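ParM protein (PDB 3JS6) probably assembles, as an actin-like protein of the ParM family, into nucleotide-dependent filaments that segregate plasmid DNA to daughter cells. Local coordinates at residues F212-G217 and I274-S279; L189-G194 and D306-Y311; I283-G286 and S290-R293; G299-H304 and F316-D321. One frame throughout, in Å; residues are numbered along the deposited sequence.

Contact 1 of 4, residues F212-G217 and I274-S279; sequences FVINKG and IEEVMS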
loop_
_atom_site.group_PDB
_atom_site.type_symbol
_atom_site.label_atom_id
_atom_site.label_comp_id
_atom_site.label_asym_id
_atom_site.label_seq_id
_atom_site.Cartn_x
_atom_site.Cartn_y
_atom_site.Cartn_z
ATOM N N PHE A 212 12.801 6.385 12.447
ATOM C CA PHE A 212 13.732 7.077 11.566
ATOM C C PHE A 212 13.660 6.560 10.146
ATOM O O PHE A 212 12.981 5.562 9.864
ATOM C CB PHE A 212 15.178 6.957 12.085
ATOM C CG PHE A 212 15.661 5.544 12.244
ATOM C CD1 PHE A 212 15.318 4.803 13.378
ATOM C CD2 PHE A 212 16.457 4.951 11.267
ATOM C CE1 PHE A 212 15.768 3.486 13.540
ATOM C CE2 PHE A 212 16.912 3.639 11.414
ATOM C CZ PHE A 212 16.566 2.900 12.559
ATOM N N VAL A 213 14.368 7.251 9.255
ATOM C CA VAL A 213 14.415 6.870 7.852
ATOM C C VAL A 213 15.845 6.878 7.309
ATOM O O VAL A 213 16.609 7.788 7.594
ATOM C CB VAL A 213 13.586 7.821 6.990
ATOM C CG1 VAL A 213 13.637 7.371 5.530
ATOM C CG2 VAL A 213 12.143 7.856 7.491
ATOM N N ILE A 214 16.193 5.845 6.548
ATOM C CA ILE A 214 17.502 5.732 5.922
ATOM C C ILE A 214 17.175 6.048 4.467
ATOM O O ILE A 214 16.244 5.470 3.897
ATOM C CB ILE A 214 18.075 4.290 6.038
ATOM C CG1 ILE A 214 18.180 3.882 7.503
ATOM C CG2 ILE A 214 19.441 4.204 5.372
ATOM C CD1 ILE A 214 18.848 4.901 8.383
ATOM N N ASN A 215 17.911 6.976 3.864
ATOM C CA ASN A 215 17.628 7.361 2.487
ATOM C C ASN A 215 18.293 6.466 1.454
ATOM O O ASN A 215 18.908 6.949 0.501
ATOM C CB ASN A 215 18.024 8.823 2.253
ATOM C CG ASN A 215 17.359 9.414 1.026
ATOM O OD1 ASN A 215 16.159 9.222 0.805
ATOM N ND2 ASN A 215 18.132 10.155 0.226
ATOM N N LYS A 216 18.157 5.160 1.653
ATOM C CA LYS A 216 18.711 4.155 0.752
ATOM C C LYS A 216 17.662 3.051 0.670
ATOM O O LYS A 216 17.100 2.660 1.690
ATOM C CB LYS A 216 20.021 3.596 1.321
ATOM C CG LYS A 216 21.119 4.652 1.499
ATOM C CD LYS A 216 22.050 4.333 2.675
ATOM C CE LYS A 216 22.807 3.029 2.466
ATOM N NZ LYS A 216 23.785 2.781 3.565
ATOM N N GLY A 217 17.395 2.558 -0.536
ATOM C CA GLY A 217 16.399 1.516 -0.699
ATOM C C GLY A 217 16.878 0.371 -1.565
ATOM O O GLY A 217 18.085 0.204 -1.774
ATOM N N ILE A 274 22.568 -4.506 6.327
ATOM C CA ILE A 274 22.057 -4.996 7.595
ATOM C C ILE A 274 22.827 -4.481 8.800
ATOM O O ILE A 274 22.241 -4.199 9.850
ATOM C CB ILE A 274 22.012 -6.543 7.621
ATOM C CG1 ILE A 274 20.992 -7.043 6.589
ATOM C CG2 ILE A 274 21.642 -7.025 9.004
ATOM C CD1 ILE A 274 20.813 -8.551 6.572
ATOM N N GLU A 275 24.140 -4.347 8.670
ATOM C CA GLU A 275 24.912 -3.845 9.799
ATOM C C GLU A 275 24.511 -2.397 10.058
ATOM O O GLU A 275 24.394 -1.961 11.189
ATOM C CB GLU A 275 26.414 -3.944 9.503
ATOM C CG GLU A 275 27.295 -3.121 10.437
ATOM C CD GLU A 275 27.417 -3.712 11.832
ATOM O OE1 GLU A 275 26.405 -3.767 12.562
ATOM O OE2 GLU A 275 28.538 -4.122 12.199
ATOM N N GLU A 276 24.294 -1.647 8.993
ATOM C CA GLU A 276 23.910 -0.261 9.166
ATOM C C GLU A 276 22.538 -0.146 9.828
ATOM O O GLU A 276 22.349 0.640 10.759
ATOM C CB GLU A 276 23.878 0.462 7.816
ATOM C CG GLU A 276 23.448 1.911 7.949
ATOM C CD GLU A 276 23.574 2.671 6.651
ATOM O OE1 GLU A 276 24.643 2.566 6.019
ATOM O OE2 GLU A 276 22.619 3.377 6.269
ATOM N N VAL A 277 21.584 -0.938 9.355
ATOM C CA VAL A 277 20.234 -0.859 9.903
ATOM C C VAL A 277 20.178 -1.233 11.375
ATOM O O VAL A 277 19.616 -0.506 12.186
ATOM C CB VAL A 277 19.251 -1.750 9.104
ATOM C CG1 VAL A 277 17.852 -1.590 9.661
ATOM C CG2 VAL A 277 19.272 -1.357 7.635
HETATM N N MSE A 278 20.769 -2.362 11.737
HETATM C CA MSE A 278 20.734 -2.765 13.135
HETATM C C MSE A 278 21.555 -1.848 14.025
HETATM O O MSE A 278 21.219 -1.657 15.192
HETATM C CB MSE A 278 21.176 -4.219 13.285
HETATM C CG MSE A 278 20.092 -5.230 12.850
HETATM SE SE MSE A 278 18.278 -4.477 12.691
HETATM C CE MSE A 278 18.155 -4.453 10.770
ATOM N N SER A 279 22.630 -1.272 13.486
ATOM C CA SER A 279 23.428 -0.351 14.288
ATOM C C SER A 279 22.559 0.864 14.617
ATOM O O SER A 279 22.555 1.350 15.743
ATOM C CB SER A 279 24.677 0.104 13.530
ATOM O OG SER A 279 25.528 -0.997 13.275
#
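In the C-terminal actin-like domain, the edge of the five-stranded sheet meets helix 263-284, and a salt bridge at the surface joins the two. Strand 205-214 is the outermost strand on this side, and Lys-216 lies two residues beyond its end. The lysine NZ lies 2.6 Å from OE1 of Glu-276 and also close to the other carboxylate oxygen, with NZ to OE2 at 3.0 Å. The ammonium group thus faces both oxygens, a little nearer to one. Glu-276 reaches out from the helix with CG anti to the backbone N (chi1 179°) and an extended chain, while Lys-216 comes from the opposite direction with its chain bent at chi2 and chi3. Long, flexible side chains suit a gap in which the nearest CA atoms, those of Ile-214 and Val-277, are 8.2 Å apart. Ile-214 and Glu-276 slide past each other in opposite directions, and the CG2 methyl of Ile-214 sits 3.4 Å from Glu-276 OE2. The apolar branches of Ile-214 face the helix, also touching Asn-280. Backbone bonds from Ile-214 to Thr-196 hold the strand in its sheet. Such a helix lying against an edge strand is typical of the layered alpha/beta architecture of the actin fold.

Contact 2 of 4, residues L189-G194 and D306-Y311; sequences LDFGSG and DSLSHY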
loop_
_atom_site.group_PDB
_atom_site.type_symbol
_atom_site.label_atom_id
_atom_site.label_comp_id
_atom_site.label_asym_id
_atom_site.label_seq_id
_atom_site.Cartn_x
_atom_site.Cartn_y
_atom_site.Cartn_z
ATOM N N LEU A 189 9.967 -2.370 10.217
ATOM C CA LEU A 189 11.165 -2.147 9.405
ATOM C C LEU A 189 10.757 -2.337 7.939
ATOM O O LEU A 189 10.635 -3.463 7.444
ATOM C CB LEU A 189 12.258 -3.161 9.826
ATOM C CG LEU A 189 13.484 -3.297 8.912
ATOM C CD1 LEU A 189 14.160 -1.940 8.775
ATOM C CD2 LEU A 189 14.463 -4.336 9.473
ATOM N N ASP A 190 10.548 -1.219 7.245
ATOM C CA ASP A 190 10.063 -1.219 5.866
ATOM C C ASP A 190 11.145 -0.947 4.791
ATOM O O ASP A 190 11.586 0.187 4.626
ATOM C CB ASP A 190 8.943 -0.161 5.804
ATOM C CG ASP A 190 8.229 -0.108 4.478
ATOM O OD1 ASP A 190 7.163 0.538 4.452
ATOM O OD2 ASP A 190 8.704 -0.679 3.469
ATOM N N PHE A 191 11.552 -1.990 4.070
ATOM C CA PHE A 191 12.554 -1.865 3.004
ATOM C C PHE A 191 11.861 -1.428 1.718
ATOM O O PHE A 191 11.324 -2.253 0.979
ATOM C CB PHE A 191 13.277 -3.200 2.772
ATOM C CG PHE A 191 14.189 -3.595 3.891
ATOM C CD1 PHE A 191 13.785 -4.535 4.838
ATOM C CD2 PHE A 191 15.449 -3.014 4.011
ATOM C CE1 PHE A 191 14.614 -4.894 5.881
ATOM C CE2 PHE A 191 16.305 -3.363 5.062
ATOM C CZ PHE A 191 15.892 -4.302 5.998
ATOM N N GLY A 192 11.849 -0.122 1.469
ATOM C CA GLY A 192 11.199 0.394 0.277
ATOM C C GLY A 192 12.168 0.509 -0.887
ATOM O O GLY A 192 13.344 0.194 -0.743
ATOM N N SER A 193 11.672 0.948 -2.037
ATOM C CA SER A 193 12.520 1.100 -3.209
ATOM C C SER A 193 13.579 2.203 -3.042
ATOM O O SER A 193 14.730 2.029 -3.434
ATOM C CB SER A 193 11.655 1.403 -4.422
ATOM O OG SER A 193 10.806 2.494 -4.140
ATOM N N GLY A 194 13.190 3.325 -2.446
ATOM C CA GLY A 194 14.123 4.421 -2.279
ATOM C C GLY A 194 14.535 4.745 -0.858
ATOM O O GLY A 194 15.498 5.479 -0.637
ATOM N N ASP A 306 15.793 -13.344 5.644
ATOM C CA ASP A 306 16.651 -14.459 6.027
ATOM C C ASP A 306 17.887 -14.040 6.802
ATOM O O ASP A 306 18.127 -14.525 7.902
ATOM C CB ASP A 306 17.065 -15.262 4.798
ATOM C CG ASP A 306 15.889 -15.935 4.137
ATOM O OD1 ASP A 306 15.033 -16.473 4.881
ATOM O OD2 ASP A 306 15.821 -15.933 2.888
ATOM N N SER A 307 18.668 -13.129 6.248
ATOM C CA SER A 307 19.871 -12.698 6.937
ATOM C C SER A 307 19.563 -12.023 8.262
ATOM O O SER A 307 20.286 -12.212 9.244
ATOM C CB SER A 307 20.681 -11.769 6.037
ATOM O OG SER A 307 21.112 -12.475 4.886
ATOM N N LEU A 308 18.490 -11.237 8.300
ATOM C CA LEU A 308 18.110 -10.564 9.540
ATOM C C LEU A 308 17.834 -11.577 10.632
ATOM O O LEU A 308 18.245 -11.399 11.782
ATOM C CB LEU A 308 16.864 -9.690 9.318
ATOM C CG LEU A 308 17.164 -8.407 8.545
ATOM C CD1 LEU A 308 15.884 -7.706 8.068
ATOM C CD2 LEU A 308 17.963 -7.513 9.441
ATOM N N SER A 309 17.139 -12.646 10.261
ATOM C CA SER A 309 16.780 -13.694 11.204
ATOM C C SER A 309 17.986 -14.379 11.833
ATOM O O SER A 309 17.896 -14.888 12.945
ATOM C CB SER A 309 15.901 -14.738 10.516
ATOM O OG SER A 309 14.579 -14.254 10.336
ATOM N N HIS A 310 19.112 -14.395 11.123
ATOM C CA HIS A 310 20.324 -15.016 11.641
ATOM C C HIS A 310 21.151 -13.972 12.366
ATOM O O HIS A 310 22.068 -14.295 13.114
ATOM C CB HIS A 310 21.147 -15.639 10.504
ATOM C CG HIS A 310 20.440 -16.749 9.786
ATOM N ND1 HIS A 310 19.533 -16.524 8.772
ATOM C CD2 HIS A 310 20.465 -18.089 9.976
ATOM C CE1 HIS A 310 19.025 -17.677 8.371
ATOM N NE2 HIS A 310 19.574 -18.641 9.086
ATOM N N TYR A 311 20.818 -12.710 12.139
ATOM C CA TYR A 311 21.529 -11.618 12.778
ATOM C C TYR A 311 21.097 -11.557 14.239
ATOM O O TYR A 311 21.921 -11.363 15.134
ATOM C CB TYR A 311 21.224 -10.307 12.048
ATOM C CG TYR A 311 22.020 -9.134 12.550
ATOM C CD1 TYR A 311 21.483 -8.262 13.490
ATOM C CD2 TYR A 311 23.335 -8.914 12.119
ATOM C CE1 TYR A 311 22.227 -7.205 13.997
ATOM C CE2 TYR A 311 24.089 -7.855 12.621
ATOM C CZ TYR A 311 23.526 -7.008 13.564
ATOM O OH TYR A 311 24.256 -5.976 14.095
#
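Leu-189 holds CG anti to its own backbone nitrogen (chi1 168°), whereas Leu-308 places CG anti to the carbonyl carbon (chi1 -75°), and these settings send the two leucines toward each other until they meet tip to tip. The meeting atoms are methyls: CD2 of Leu-189 lies 3.9 Å from CD1 of Leu-308. The same CD1 also reaches Phe-191, two residues further along strand 185-191, whose ring comes from the opposite direction. CD1 of Leu-308 approaches the ring at its edge, near the ring plane, at 3.8 Å from CE1 and 4.0 Å from CZ of Phe-191. One methyl from helix 301-311 therefore touches two residues of a central strand. Residues two apart on a strand face the same side of the sheet, which is why Leu-189 and Phe-191 can share a partner while Asp-190 between them takes no part. The backbones stay well apart, with the CA atoms of Leu-189 and Leu-308 separated by 10.9 Å, a separation that leucine and phenylalanine side chains can span. Val-296 of the adjoining strand and Met-278 of helix 263-284 also pack on Leu-308. All three residues of the contact are buried, and no hydrogen bond or charge pair links the two segments; the chemistry implies a joint held by dispersion and the exclusion of water, its specificity resting on shape.

Contact 3 of 4, residues I283-G286 and S290-R293; sequences ITVG and SIDR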
loop_
_atom_site.group_PDB
_atom_site.type_symbol
_atom_site.label_atom_id
_atom_site.label_comp_id
_atom_site.label_asym_id
_atom_site.label_seq_id
_atom_site.Cartn_x
_atom_site.Cartn_y
_atom_site.Cartn_z
ATOM N N ILE A 283 21.200 2.375 18.341
ATOM C CA ILE A 283 21.457 3.761 18.732
ATOM C C ILE A 283 20.171 4.473 19.110
ATOM O O ILE A 283 20.085 5.096 20.167
ATOM C CB ILE A 283 22.107 4.575 17.575
ATOM C CG1 ILE A 283 23.529 4.076 17.310
ATOM C CG2 ILE A 283 22.146 6.063 17.929
ATOM C CD1 ILE A 283 24.137 4.658 16.079
ATOM N N THR A 284 19.178 4.375 18.227
ATOM C CA THR A 284 17.901 5.050 18.400
ATOM C C THR A 284 16.797 4.339 19.183
ATOM O O THR A 284 16.186 4.945 20.058
ATOM C CB THR A 284 17.321 5.428 17.025
ATOM O OG1 THR A 284 18.290 6.196 16.301
ATOM C CG2 THR A 284 16.046 6.256 17.181
ATOM N N VAL A 285 16.530 3.076 18.857
ATOM C CA VAL A 285 15.459 2.342 19.524
ATOM C C VAL A 285 15.909 1.767 20.856
ATOM O O VAL A 285 15.177 1.833 21.840
ATOM C CB VAL A 285 14.909 1.212 18.632
ATOM C CG1 VAL A 285 13.603 0.700 19.214
ATOM C CG2 VAL A 285 14.701 1.712 17.201
ATOM N N GLY A 286 17.111 1.209 20.890
ATOM C CA GLY A 286 17.628 0.670 22.134
ATOM C C GLY A 286 18.088 -0.773 22.093
ATOM O O GLY A 286 18.310 -1.348 21.025
ATOM N N SER A 290 14.785 -5.213 24.326
ATOM C CA SER A 290 13.644 -4.492 24.867
ATOM C C SER A 290 12.544 -4.455 23.795
ATOM O O SER A 290 11.431 -4.003 24.034
ATOM C CB SER A 290 14.047 -3.061 25.233
ATOM O OG SER A 290 14.433 -2.321 24.084
ATOM N N ILE A 291 12.864 -4.934 22.605
ATOM C CA ILE A 291 11.892 -4.933 21.523
ATOM C C ILE A 291 11.171 -6.279 21.456
ATOM O O ILE A 291 11.804 -7.326 21.448
ATOM C CB ILE A 291 12.597 -4.616 20.207
ATOM C CG1 ILE A 291 13.323 -3.272 20.357
ATOM C CG2 ILE A 291 11.585 -4.528 19.067
ATOM C CD1 ILE A 291 14.370 -2.994 19.272
ATOM N N ASP A 292 9.843 -6.255 21.421
ATOM C CA ASP A 292 9.078 -7.502 21.371
ATOM C C ASP A 292 9.023 -8.118 19.984
ATOM O O ASP A 292 8.945 -9.333 19.846
ATOM C CB ASP A 292 7.668 -7.270 21.904
ATOM C CG ASP A 292 7.679 -6.742 23.325
ATOM O OD1 ASP A 292 8.447 -7.297 24.138
ATOM O OD2 ASP A 292 6.933 -5.783 23.632
ATOM N N ARG A 293 9.053 -7.283 18.953
ATOM C CA ARG A 293 9.020 -7.795 17.579
ATOM C C ARG A 293 9.362 -6.678 16.604
ATOM O O ARG A 293 9.081 -5.507 16.842
ATOM C CB ARG A 293 7.618 -8.329 17.233
ATOM C CG ARG A 293 7.546 -9.429 16.148
ATOM C CD ARG A 293 8.115 -10.774 16.672
ATOM N NE ARG A 293 7.466 -11.202 17.917
ATOM C CZ ARG A 293 6.265 -11.778 17.995
ATOM N NH1 ARG A 293 5.559 -12.026 16.897
ATOM N NH2 ARG A 293 5.749 -12.076 19.182
#
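Apolar packing is the main tie in this helix-to-strand connection, where the chain leaves helix 263-284 and turns back to enter strand 293-297 of the actin-like C-terminal domain. Val-285 and Ile-291 cross at about a right angle. CG1 of Val-285 stands 3.8 Å from CD1 and 4.1 Å from CG1 of Ile-291, so the valine branch lies against the outer end of the isoleucine chain. The setting of Val-285, with CG1 anti to the backbone N (chi1 -167°), presents that branch to its partner. Both residues are buried, and compact branched side chains suit the short distance across the turn.

The backbone contributes through Gly-286, the first residue to leave helical angles. Its positive phi of 126° is a conformation that glycine, lacking a side chain, adopts without strain.

Polar groups act mainly within the turn or toward the sheet. Val-285 O accepts a hydrogen bond from Lys-185 NZ, tying this turn to the start of strand 185-191. Ser-290, whose small hydroxyl fits beside the chain reversal, is bonded through OG to Asn-287 O, and that same OG comes to 4.4 Å from Gly-286 C.

Contact 4 of 4, residues G299-H304 and F316-D321; sequences GGANIH and FEKADD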
loop_
_atom_site.group_PDB
_atom_site.type_symbol
_atom_site.label_atom_id
_atom_site.label_comp_id
_atom_site.label_asym_id
_atom_site.label_seq_id
_atom_site.Cartn_x
_atom_site.Cartn_y
_atom_site.Cartn_z
ATOM N N GLY A 299 9.040 -4.001 -0.280
ATOM C CA GLY A 299 9.493 -4.825 -1.389
ATOM C C GLY A 299 10.792 -5.549 -1.086
ATOM O O GLY A 299 11.086 -6.605 -1.655
ATOM N N GLY A 300 11.580 -4.991 -0.184
ATOM C CA GLY A 300 12.838 -5.625 0.151
ATOM C C GLY A 300 12.768 -6.683 1.239
ATOM O O GLY A 300 13.750 -7.378 1.480
ATOM N N ALA A 301 11.617 -6.818 1.899
ATOM C CA ALA A 301 11.491 -7.783 2.978
ATOM C C ALA A 301 11.934 -9.187 2.586
ATOM O O ALA A 301 12.701 -9.806 3.303
ATOM C CB ALA A 301 10.052 -7.829 3.510
ATOM N N ASN A 302 11.429 -9.683 1.473
ATOM C CA ASN A 302 11.799 -11.019 1.015
ATOM C C ASN A 302 13.294 -11.199 0.795
ATOM O O ASN A 302 13.842 -12.290 0.987
ATOM C CB ASN A 302 11.078 -11.360 -0.284
ATOM C CG ASN A 302 9.698 -11.925 -0.047
ATOM O OD1 ASN A 302 9.543 -12.926 0.653
ATOM N ND2 ASN A 302 8.688 -11.292 -0.632
ATOM N N ILE A 303 13.952 -10.124 0.395
ATOM C CA ILE A 303 15.371 -10.180 0.108
ATOM C C ILE A 303 16.218 -10.263 1.369
ATOM O O ILE A 303 17.175 -11.029 1.417
ATOM C CB ILE A 303 15.803 -8.934 -0.708
ATOM C CG1 ILE A 303 14.868 -8.750 -1.907
ATOM C CG2 ILE A 303 17.241 -9.080 -1.175
ATOM C CD1 ILE A 303 14.976 -7.394 -2.552
ATOM N N HIS A 304 15.850 -9.503 2.402
ATOM C CA HIS A 304 16.653 -9.472 3.622
ATOM C C HIS A 304 16.191 -10.224 4.866
ATOM O O HIS A 304 16.972 -10.383 5.790
ATOM C CB HIS A 304 16.903 -8.016 4.024
ATOM C CG HIS A 304 17.241 -7.120 2.876
ATOM N ND1 HIS A 304 18.251 -7.406 1.982
ATOM C CD2 HIS A 304 16.729 -5.923 2.498
ATOM C CE1 HIS A 304 18.347 -6.423 1.105
ATOM N NE2 HIS A 304 17.436 -5.510 1.394
ATOM N N PHE A 316 12.619 -10.919 14.669
ATOM C CA PHE A 316 12.111 -10.489 13.394
ATOM C C PHE A 316 10.959 -11.370 12.947
ATOM O O PHE A 316 10.969 -12.598 13.147
ATOM C CB PHE A 316 13.210 -10.524 12.329
ATOM C CG PHE A 316 14.327 -9.545 12.567
ATOM C CD1 PHE A 316 15.548 -9.976 13.080
ATOM C CD2 PHE A 316 14.174 -8.193 12.229
ATOM C CE1 PHE A 316 16.610 -9.081 13.248
ATOM C CE2 PHE A 316 15.230 -7.293 12.392
ATOM C CZ PHE A 316 16.457 -7.742 12.902
ATOM N N GLU A 317 9.972 -10.747 12.318
ATOM C CA GLU A 317 8.840 -11.503 11.815
ATOM C C GLU A 317 8.463 -10.980 10.435
ATOM O O GLU A 317 8.646 -9.802 10.138
ATOM C CB GLU A 317 7.651 -11.360 12.771
ATOM C CG GLU A 317 6.376 -12.060 12.250
ATOM C CD GLU A 317 5.211 -11.937 13.202
ATOM O OE1 GLU A 317 4.131 -12.476 12.882
ATOM O OE2 GLU A 317 5.370 -11.298 14.264
ATOM N N LYS A 318 7.932 -11.841 9.577
ATOM C CA LYS A 318 7.516 -11.405 8.252
ATOM C C LYS A 318 6.165 -12.026 7.961
ATOM O O LYS A 318 5.903 -13.158 8.386
ATOM C CB LYS A 318 8.502 -11.886 7.174
ATOM C CG LYS A 318 8.165 -11.386 5.756
ATOM C CD LYS A 318 8.981 -12.119 4.676
ATOM C CE LYS A 318 8.767 -11.506 3.282
ATOM N NZ LYS A 318 7.366 -11.625 2.733
ATOM N N ALA A 319 5.323 -11.303 7.223
ATOM C CA ALA A 319 4.018 -11.822 6.819
ATOM C C ALA A 319 4.117 -12.243 5.351
ATOM O O ALA A 319 4.984 -11.748 4.632
ATOM C CB ALA A 319 2.948 -10.729 6.970
ATOM N N ASP A 320 3.250 -13.149 4.896
ATOM C CA ASP A 320 3.257 -13.546 3.477
ATOM C C ASP A 320 2.620 -12.399 2.690
ATOM O O ASP A 320 1.817 -11.656 3.236
ATOM C CB ASP A 320 2.430 -14.813 3.237
ATOM C CG ASP A 320 3.207 -16.091 3.519
ATOM O OD1 ASP A 320 4.312 -16.261 2.956
ATOM O OD2 ASP A 320 2.699 -16.929 4.297
ATOM N N ASP A 321 2.962 -12.273 1.410
ATOM C CA ASP A 321 2.442 -11.201 0.564
ATOM C C ASP A 321 2.514 -9.864 1.275
ATOM O O ASP A 321 1.484 -9.223 1.498
ATOM C CB ASP A 321 0.998 -11.470 0.153
ATOM C CG ASP A 321 0.894 -12.189 -1.178
ATOM O OD1 ASP A 321 1.303 -13.369 -1.249
ATOM O OD2 ASP A 321 0.406 -11.572 -2.157
HETATM O O HOH W 1 6.147 -10.494 0.318
#
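The start of helix 301-311 runs past residues 316-321, which include strand 316-317, the nearest CA atoms being those of Ala-301 and Lys-318, 7.5 Å apart. Lys-318 carries the contact. Its CG is anti to the backbone N (chi1 -177°), and the chain stays extended until it bends at chi4 (-65°), which turns NZ aside and leaves CE facing the helix. CE lies 3.9 Å from CB of Ala-301, a residue small enough to let the lysine chain lie close against the helix. Asn-302 crosses the lysine at about a right angle, its OD1 standing 3.1 Å from CE and 3.3 Å from NZ of Lys-318. A water joins the two polar ends more clearly: it accepts from Lys-318 NZ at 2.9 Å and, weakly, from Asn-302 ND2. The ammonium group is also bonded to its own chain, NZ donating to Ala-319 O at 3.0 Å, and to Ser-322 OG. These partners fix the rotation of the amine, and a lysine suits the place because its methylenes pack while its tip stays hydrated. The contact belongs to a beta-alpha-beta unit in which strand 293-297 leads through helix 301-311 to the parallel edge strand 316-317. Around it, Ala-301 rests on Val-296 of the first strand, Lys-318 also touches Phe-305 of the helix, and Phe-316 touches both Leu-308 of this helix and Met-278 of helix 263-284.

How the contacts relate
All four contacts lie on the same side of the chain's centre, in or beside the five-stranded sheet. Contact 2 is the buried one and purely apolar; contact 1 lies at the surface and relies on charge. Contacts 3 and 4 are partly buried: the first is apolar across its turn, the second combines methylene packing with a bridging water. Helix 263-284 serves contacts 1 and 3, helix 301-311 serves contacts 2 and 4, and the two helices pack together where Met-278 CE meets Leu-308 CD2 at 3.3 Å. Contacts 2 and 4 lie closest, about 7 Å between centres. Contacts 3 and 4, about 19 Å apart between centres, are still joined by the Arg-293 to Glu-317 salt bridge.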